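Local coordinates for decapping and exoribonuclease protein 1 (Kluyveromyces lactis, PDB 4GPS) that removes NAD and methylguanosine caps from the 5' ends of RNAs and degrades RNA as a 5'-3' exoribonuclease, using divalent metal ions, at residues K131-Y143 against N332-Y344. Sequence-based numbering, arbitrary orientation.
Sequences KDSFIGIDLTKGY and NSYSNELEQLKAY
Asp138 and Glu337 face each other as a single antiparallel bridge, a non-hydrogen-bonded pair flanked by two backbone bonds: Leu338 N to Ile137 O (2.9 Å, 166° at the hydrogen) and Leu139 N to Asn336 O (3.0 Å). Gly136 N adds a third, to Leu338 O at 2.9 Å. Gly136 is the third residue of a type II turn spanning Phe134 to Ile137; at its phi of 112° a CB would press on the preceding carbonyl oxygen. The same turn presents Phe134 O to Leu338, whose CG is anti to the backbone N (chi1 172°), bringing CD2 within 3.4 Å of that oxygen. Leu338 CG also meets Ile135 CD1, while Leu139 CG packs against Leu338 CB. Ile135 CD1 continues along the backbone to Glu339 O at 3.8 Å. Glu337 lies alongside without a bond across the contact: its extended chain runs past the Gly136 carbonyl, with CD 3.3 Å from Gly136 O, an oxygen that offers its carboxylate no donor. With an alanine here, CG and the carboxylate are gone, and the Gly136 carbonyl would probably lose the cover they give it. Beyond the bridge, Asp138 OD1 lies 2.8 Å from Ser335 O; both are acceptors, so this proximity is no bond and would probably disfavour the charged carboxylate. OD2 receives a weak bond from Thr140 N, and Thr140 OG1, resting against the Asn336 amide, is buried without a partner. Strand 338-344 pairs antiparallel with strand 325-331 of the nuclease fold, and Leu341 sits about 7 Å, side chain to side chain, from metal-binding Ile294. The chemistry thus implies a loop docked at the strand's start by backbone bonds and leucine-isoleucine contacts, its carboxylates contributing no bond across the interface.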
ATOM      1  N   LYS A 131     -24.759 -10.565  15.179  1.00 60.62           N
ATOM      2  CA  LYS A 131     -24.905  -9.492  14.203  1.00 61.06           C
ATOM      3  C   LYS A 131     -25.093  -8.134  14.849  1.00 59.10           C
ATOM      4  O   LYS A 131     -24.615  -7.127  14.321  1.00 57.59           O
ATOM      5  CB  LYS A 131     -26.086  -9.733  13.271  1.00 57.65           C
ATOM      6  CG  LYS A 131     -26.521  -8.474  12.512  1.00 58.22           C
ATOM      7  CD  LYS A 131     -27.656  -8.820  11.567  1.00 60.78           C
ATOM      8  CE  LYS A 131     -28.559  -7.642  11.280  1.00 54.18           C
ATOM      9  NZ  LYS A 131     -28.301  -7.142   9.931  1.00 63.79           N
ATOM     10  N   ASP A 132     -25.788  -8.095  15.979  1.00 57.69           N
ATOM     11  CA  ASP A 132     -26.021  -6.818  16.627  1.00 58.49           C
ATOM     12  C   ASP A 132     -24.801  -6.298  17.371  1.00 58.50           C
ATOM     13  O   ASP A 132     -24.834  -5.179  17.888  1.00 59.04           O
ATOM     14  CB  ASP A 132     -27.228  -6.886  17.561  1.00 63.83           C
ATOM     15  CG  ASP A 132     -28.538  -6.996  16.812  1.00 68.88           C
ATOM     16  OD1 ASP A 132     -28.606  -6.602  15.618  1.00 70.79           O
ATOM     17  OD2 ASP A 132     -29.511  -7.470  17.438  1.00 74.51           O
ATOM     18  N   SER A 133     -23.734  -7.107  17.410  1.00 57.04           N
ATOM     19  CA  SER A 133     -22.459  -6.736  18.040  1.00 57.79           C
ATOM     20  C   SER A 133     -21.548  -6.030  17.029  1.00 57.46           C
ATOM     21  O   SER A 133     -20.445  -5.607  17.373  1.00 59.91           O
ATOM     22  CB  SER A 133     -21.718  -7.968  18.520  1.00 58.93           C
ATOM     23  OG  SER A 133     -22.637  -8.966  18.878  1.00 69.36           O
ATOM     24  N   PHE A 134     -21.994  -5.949  15.779  1.00 53.93           N
ATOM     25  CA  PHE A 134     -21.237  -5.297  14.722  1.00 53.17           C
ATOM     26  C   PHE A 134     -22.117  -4.335  13.924  1.00 53.19           C
ATOM     27  O   PHE A 134     -21.870  -3.125  13.878  1.00 52.62           O
ATOM     28  CB  PHE A 134     -20.636  -6.342  13.780  1.00 54.46           C
ATOM     29  CG  PHE A 134     -19.695  -7.298  14.453  1.00 53.20           C
ATOM     30  CD1 PHE A 134     -20.089  -8.593  14.741  1.00 49.82           C
ATOM     31  CD2 PHE A 134     -18.394  -6.901  14.789  1.00 54.64           C
ATOM     32  CE1 PHE A 134     -19.197  -9.478  15.347  1.00 49.85           C
ATOM     33  CE2 PHE A 134     -17.492  -7.792  15.404  1.00 47.84           C
ATOM     34  CZ  PHE A 134     -17.890  -9.071  15.678  1.00 45.23           C
ATOM     35  N   ILE A 135     -23.157  -4.869  13.305  1.00 53.09           N
ATOM     36  CA  ILE A 135     -24.047  -4.038  12.508  1.00 51.85           C
ATOM     37  C   ILE A 135     -24.947  -3.138  13.383  1.00 54.29           C
ATOM     38  O   ILE A 135     -25.764  -3.614  14.188  1.00 55.56           O
ATOM     39  CB  ILE A 135     -24.906  -4.934  11.597  1.00 49.80           C
ATOM     40  CG1 ILE A 135     -23.996  -5.787  10.697  1.00 46.96           C
ATOM     41  CG2 ILE A 135     -25.851  -4.074  10.762  1.00 50.88           C
ATOM     42  CD1 ILE A 135     -23.108  -4.951   9.742  1.00 43.03           C
ATOM     43  N   GLY A 136     -24.791  -1.832  13.232  1.00 53.47           N
ATOM     44  CA  GLY A 136     -25.605  -0.902  14.001  1.00 53.99           C
ATOM     45  C   GLY A 136     -24.800  -0.112  15.021  1.00 52.57           C
ATOM     46  O   GLY A 136     -25.275   0.859  15.606  1.00 54.01           O
ATOM     47  N   ILE A 137     -23.565  -0.537  15.217  1.00 51.50           N
ATOM     48  CA  ILE A 137     -22.672   0.092  16.155  1.00 52.16           C
ATOM     49  C   ILE A 137     -22.146   1.400  15.605  1.00 52.67           C
ATOM     50  O   ILE A 137     -21.736   1.494  14.448  1.00 55.77           O
ATOM     51  CB  ILE A 137     -21.553  -0.886  16.492  1.00 53.81           C
ATOM     52  CG1 ILE A 137     -22.151  -1.959  17.403  1.00 57.05           C
ATOM     53  CG2 ILE A 137     -20.359  -0.174  17.129  1.00 51.46           C
ATOM     54  CD1 ILE A 137     -21.167  -2.981  17.867  1.00 64.12           C
ATOM     55  N   ASP A 138     -22.199   2.423  16.440  1.00 54.51           N
ATOM     56  CA  ASP A 138     -21.745   3.745  16.065  1.00 57.54           C
ATOM     57  C   ASP A 138     -20.224   3.766  16.106  1.00 55.97           C
ATOM     58  O   ASP A 138     -19.645   3.720  17.190  1.00 54.66           O
ATOM     59  CB  ASP A 138     -22.312   4.787  17.046  1.00 65.04           C
ATOM     60  CG  ASP A 138     -22.041   6.225  16.602  1.00 71.01           C
ATOM     61  OD1 ASP A 138     -22.563   6.623  15.544  1.00 79.88           O
ATOM     62  OD2 ASP A 138     -21.311   6.960  17.295  1.00 72.03           O
ATOM     63  N   LEU A 139     -19.584   3.833  14.934  1.00 50.86           N
ATOM     64  CA  LEU A 139     -18.126   3.861  14.844  1.00 50.03           C
ATOM     65  C   LEU A 139     -17.579   5.205  15.293  1.00 53.63           C
ATOM     66  O   LEU A 139     -16.391   5.473  15.187  1.00 56.76           O
ATOM     67  CB  LEU A 139     -17.661   3.624  13.407  1.00 49.23           C
ATOM     68  CG  LEU A 139     -17.986   2.289  12.755  1.00 46.84           C
ATOM     69  CD1 LEU A 139     -17.594   2.324  11.291  1.00 47.91           C
ATOM     70  CD2 LEU A 139     -17.260   1.190  13.481  1.00 45.76           C
ATOM     71  N   THR A 140     -18.450   6.048  15.807  1.00 59.14           N
ATOM     72  CA  THR A 140     -18.048   7.373  16.226  1.00 64.38           C
ATOM     73  C   THR A 140     -18.120   7.527  17.745  1.00 69.33           C
ATOM     74  O   THR A 140     -17.680   8.529  18.298  1.00 70.60           O
ATOM     75  CB  THR A 140     -18.922   8.414  15.464  1.00 65.37           C
ATOM     76  OG1 THR A 140     -18.093   9.094  14.508  1.00 64.67           O
ATOM     77  CG2 THR A 140     -19.631   9.400  16.409  1.00 61.92           C
ATOM     78  N   LYS A 141     -18.658   6.508  18.411  1.00 71.94           N
ATOM     79  CA  LYS A 141     -18.781   6.508  19.860  1.00 76.13           C
ATOM     80  C   LYS A 141     -17.382   6.593  20.476  1.00 78.67           C
ATOM     81  O   LYS A 141     -16.459   5.915  20.036  1.00 77.65           O
ATOM     82  CB  LYS A 141     -19.497   5.231  20.308  1.00 76.12           C
ATOM     83  CG  LYS A 141     -19.888   5.187  21.762  1.00 79.46           C
ATOM     84  CD  LYS A 141     -20.704   3.938  22.045  1.00 83.60           C
ATOM     85  CE  LYS A 141     -20.638   3.572  23.509  1.00 84.76           C
ATOM     86  NZ  LYS A 141     -19.211   3.468  23.926  1.00 84.87           N
ATOM     87  N   GLY A 142     -17.223   7.448  21.481  1.00 85.03           N
ATOM     88  CA  GLY A 142     -15.923   7.600  22.119  1.00 89.73           C
ATOM     89  C   GLY A 142     -14.898   8.377  21.302  1.00 92.17           C
ATOM     90  O   GLY A 142     -13.692   8.204  21.494  1.00 93.32           O
ATOM     91  N   TYR A 143     -15.363   9.223  20.386  1.00 92.58           N
ATOM     92  CA  TYR A 143     -14.458  10.025  19.568  1.00 95.50           C
ATOM     93  C   TYR A 143     -13.943  11.227  20.362  1.00100.50           C
ATOM     94  O   TYR A 143     -12.823  11.701  20.136  1.00100.64           O
ATOM     95  CB  TYR A 143     -15.166  10.505  18.300  1.00 92.23           C
ATOM     96  CG  TYR A 143     -14.469  11.645  17.584  1.00 88.54           C
ATOM     97  CD1 TYR A 143     -13.164  11.514  17.112  1.00 84.40           C
ATOM     98  CD2 TYR A 143     -15.125  12.858  17.379  1.00 89.54           C
ATOM     99  CE1 TYR A 143     -12.532  12.563  16.456  1.00 85.29           C
ATOM    100  CE2 TYR A 143     -14.501  13.913  16.722  1.00 87.71           C
ATOM    101  CZ  TYR A 143     -13.210  13.762  16.264  1.00 85.49           C
ATOM    102  OH  TYR A 143     -12.611  14.814  15.610  1.00 85.95           O
ATOM    103  N   ASN A 332     -23.207   4.343   7.635  1.00 52.07           N
ATOM    104  CA  ASN A 332     -24.284   5.245   7.224  1.00 53.63           C
ATOM    105  C   ASN A 332     -23.656   6.647   7.282  1.00 55.35           C
ATOM    106  O   ASN A 332     -22.969   6.975   8.257  1.00 53.64           O
ATOM    107  CB  ASN A 332     -25.426   5.151   8.235  1.00 50.39           C
ATOM    108  CG  ASN A 332     -26.636   5.940   7.818  1.00 47.53           C
ATOM    109  OD1 ASN A 332     -27.383   5.518   6.939  1.00 47.55           O
ATOM    110  ND2 ASN A 332     -26.832   7.101   8.435  1.00 44.31           N
ATOM    111  N   SER A 333     -23.876   7.474   6.265  1.00 59.96           N
ATOM    112  CA  SER A 333     -23.276   8.817   6.258  1.00 62.71           C
ATOM    113  C   SER A 333     -23.764   9.663   7.422  1.00 63.57           C
ATOM    114  O   SER A 333     -22.968  10.318   8.096  1.00 66.54           O
ATOM    115  CB  SER A 333     -23.587   9.553   4.947  1.00 65.18           C
ATOM    116  OG  SER A 333     -23.081   8.839   3.823  1.00 75.82           O
ATOM    117  N   TYR A 334     -25.068   9.625   7.677  1.00 61.65           N
ATOM    118  CA  TYR A 334     -25.645  10.435   8.731  1.00 63.12           C
ATOM    119  C   TYR A 334     -25.408   9.976  10.160  1.00 61.10           C
ATOM    120  O   TYR A 334     -24.963  10.749  11.015  1.00 60.22           O
ATOM    121  CB  TYR A 334     -27.157  10.574   8.529  1.00 70.34           C
ATOM    122  CG  TYR A 334     -27.768  11.462   9.588  1.00 80.40           C
ATOM    123  CD1 TYR A 334     -27.370  12.798   9.704  1.00 82.98           C
ATOM    124  CD2 TYR A 334     -28.662  10.955  10.545  1.00 84.06           C
ATOM    125  CE1 TYR A 334     -27.832  13.611  10.748  1.00 87.55           C
ATOM    126  CE2 TYR A 334     -29.134  11.768  11.601  1.00 86.23           C
ATOM    127  CZ  TYR A 334     -28.705  13.096  11.691  1.00 88.36           C
ATOM    128  OH  TYR A 334     -29.114  13.917  12.719  1.00 91.33           O
ATOM    129  N   SER A 335     -25.727   8.714  10.406  1.00 57.24           N
ATOM    130  CA  SER A 335     -25.638   8.121  11.731  1.00 52.18           C
ATOM    131  C   SER A 335     -24.279   7.623  12.182  1.00 52.80           C
ATOM    132  O   SER A 335     -24.076   7.424  13.379  1.00 51.87           O
ATOM    133  CB  SER A 335     -26.578   6.944  11.787  1.00 49.00           C
ATOM    134  OG  SER A 335     -25.940   5.837  11.173  1.00 50.53           O
ATOM    135  N   ASN A 336     -23.366   7.408  11.236  1.00 50.47           N
ATOM    136  CA  ASN A 336     -22.047   6.856  11.534  1.00 51.17           C
ATOM    137  C   ASN A 336     -22.126   5.397  12.009  1.00 52.79           C
ATOM    138  O   ASN A 336     -21.165   4.849  12.587  1.00 54.08           O
ATOM    139  CB  ASN A 336     -21.317   7.695  12.574  1.00 54.94           C
ATOM    140  CG  ASN A 336     -20.773   8.977  11.992  1.00 61.43           C
ATOM    141  OD1 ASN A 336     -19.965   8.964  11.038  1.00 57.22           O
ATOM    142  ND2 ASN A 336     -21.218  10.104  12.551  1.00 60.32           N
ATOM    143  N   GLU A 337     -23.257   4.750  11.766  1.00 46.67           N
ATOM    144  CA  GLU A 337     -23.353   3.361  12.174  1.00 49.09           C
ATOM    145  C   GLU A 337     -22.820   2.403  11.120  1.00 47.76           C
ATOM    146  O   GLU A 337     -23.051   2.617   9.930  1.00 48.80           O
ATOM    147  CB  GLU A 337     -24.795   3.002  12.446  1.00 51.03           C
ATOM    148  CG  GLU A 337     -25.377   3.731  13.610  1.00 60.18           C
ATOM    149  CD  GLU A 337     -26.794   3.295  13.880  1.00 66.40           C
ATOM    150  OE1 GLU A 337     -27.328   3.674  14.949  1.00 69.37           O
ATOM    151  OE2 GLU A 337     -27.367   2.577  13.019  1.00 66.49           O
ATOM    152  N   LEU A 338     -22.132   1.343  11.553  1.00 43.23           N
ATOM    153  CA  LEU A 338     -21.640   0.322  10.623  1.00 43.30           C
ATOM    154  C   LEU A 338     -22.863  -0.358   9.982  1.00 44.63           C
ATOM    155  O   LEU A 338     -23.636  -1.027  10.658  1.00 44.67           O
ATOM    156  CB  LEU A 338     -20.774  -0.714  11.365  1.00 44.19           C
ATOM    157  CG  LEU A 338     -20.326  -1.973  10.597  1.00 44.18           C
ATOM    158  CD1 LEU A 338     -19.496  -1.600   9.378  1.00 39.26           C
ATOM    159  CD2 LEU A 338     -19.493  -2.862  11.508  1.00 42.15           C
ATOM    160  N   GLU A 339     -23.051  -0.169   8.679  1.00 45.63           N
ATOM    161  CA  GLU A 339     -24.215  -0.738   7.980  1.00 45.21           C
ATOM    162  C   GLU A 339     -23.987  -2.053   7.275  1.00 44.64           C
ATOM    163  O   GLU A 339     -24.904  -2.850   7.122  1.00 48.51           O
ATOM    164  CB  GLU A 339     -24.735   0.227   6.926  1.00 44.59           C
ATOM    165  CG  GLU A 339     -25.806   1.166   7.379  1.00 48.81           C
ATOM    166  CD  GLU A 339     -26.277   2.048   6.242  1.00 57.72           C
ATOM    167  OE1 GLU A 339     -27.139   2.919   6.486  1.00 63.44           O
ATOM    168  OE2 GLU A 339     -25.781   1.870   5.103  1.00 62.18           O
ATOM    169  N   GLN A 340     -22.764  -2.280   6.832  1.00 42.86           N
ATOM    170  CA  GLN A 340     -22.484  -3.492   6.099  1.00 42.96           C
ATOM    171  C   GLN A 340     -20.996  -3.797   6.110  1.00 46.35           C
ATOM    172  O   GLN A 340     -20.155  -2.892   6.045  1.00 51.04           O
ATOM    173  CB  GLN A 340     -22.984  -3.315   4.650  1.00 41.93           C
ATOM    174  CG  GLN A 340     -22.627  -4.416   3.670  1.00 43.07           C
ATOM    175  CD  GLN A 340     -23.018  -4.050   2.220  1.00 54.38           C
ATOM    176  OE1 GLN A 340     -23.402  -2.900   1.928  1.00 58.48           O
ATOM    177  NE2 GLN A 340     -22.903  -5.019   1.307  1.00 52.23           N
ATOM    178  N   LEU A 341     -20.691  -5.077   6.229  1.00 43.53           N
ATOM    179  CA  LEU A 341     -19.336  -5.562   6.184  1.00 43.91           C
ATOM    180  C   LEU A 341     -19.277  -6.359   4.891  1.00 43.30           C
ATOM    181  O   LEU A 341     -20.154  -7.186   4.639  1.00 47.90           O
ATOM    182  CB  LEU A 341     -19.065  -6.509   7.340  1.00 46.80           C
ATOM    183  CG  LEU A 341     -18.601  -5.913   8.648  1.00 50.17           C
ATOM    184  CD1 LEU A 341     -18.324  -7.065   9.630  1.00 45.91           C
ATOM    185  CD2 LEU A 341     -17.357  -5.083   8.403  1.00 43.14           C
ATOM    186  N   LYS A 342     -18.257  -6.135   4.076  1.00 41.61           N
ATOM    187  CA  LYS A 342     -18.153  -6.875   2.832  1.00 41.84           C
ATOM    188  C   LYS A 342     -16.726  -7.220   2.518  1.00 40.56           C
ATOM    189  O   LYS A 342     -15.861  -6.346   2.486  1.00 40.79           O
ATOM    190  CB  LYS A 342     -18.741  -6.084   1.656  1.00 42.97           C
ATOM    191  CG  LYS A 342     -19.076  -6.956   0.450  1.00 45.12           C
ATOM    192  CD  LYS A 342     -19.595  -6.141  -0.721  1.00 54.97           C
ATOM    193  CE  LYS A 342     -20.285  -7.031  -1.775  1.00 63.22           C
ATOM    194  NZ  LYS A 342     -19.421  -8.104  -2.306  1.00 57.84           N
ATOM    195  N   ALA A 343     -16.486  -8.504   2.280  1.00 42.20           N
ATOM    196  CA  ALA A 343     -15.145  -8.993   1.942  1.00 44.12           C
ATOM    197  C   ALA A 343     -14.843  -8.816   0.437  1.00 45.05           C
ATOM    198  O   ALA A 343     -15.741  -8.877  -0.404  1.00 48.12           O
ATOM    199  CB  ALA A 343     -15.020 -10.488   2.344  1.00 36.26           C
ATOM    200  N   TYR A 344     -13.582  -8.575   0.096  1.00 45.40           N
ATOM    201  CA  TYR A 344     -13.216  -8.433  -1.309  1.00 45.67           C
ATOM    202  C   TYR A 344     -11.894  -9.089  -1.518  1.00 48.61           C
ATOM    203  O   TYR A 344     -10.981  -8.901  -0.714  1.00 53.97           O
ATOM    204  CB  TYR A 344     -13.032  -6.968  -1.716  1.00 43.56           C
ATOM    205  CG  TYR A 344     -14.290  -6.132  -1.751  1.00 44.09           C
ATOM    206  CD1 TYR A 344     -15.035  -6.008  -2.910  1.00 43.76           C
ATOM    207  CD2 TYR A 344     -14.709  -5.433  -0.626  1.00 44.35           C
ATOM    208  CE1 TYR A 344     -16.148  -5.204  -2.947  1.00 41.59           C
ATOM    209  CE2 TYR A 344     -15.824  -4.637  -0.655  1.00 45.33           C
ATOM    210  CZ  TYR A 344     -16.541  -4.522  -1.818  1.00 42.51           C
ATOM    211  OH  TYR A 344     -17.676  -3.741  -1.835  1.00 47.23           O
TER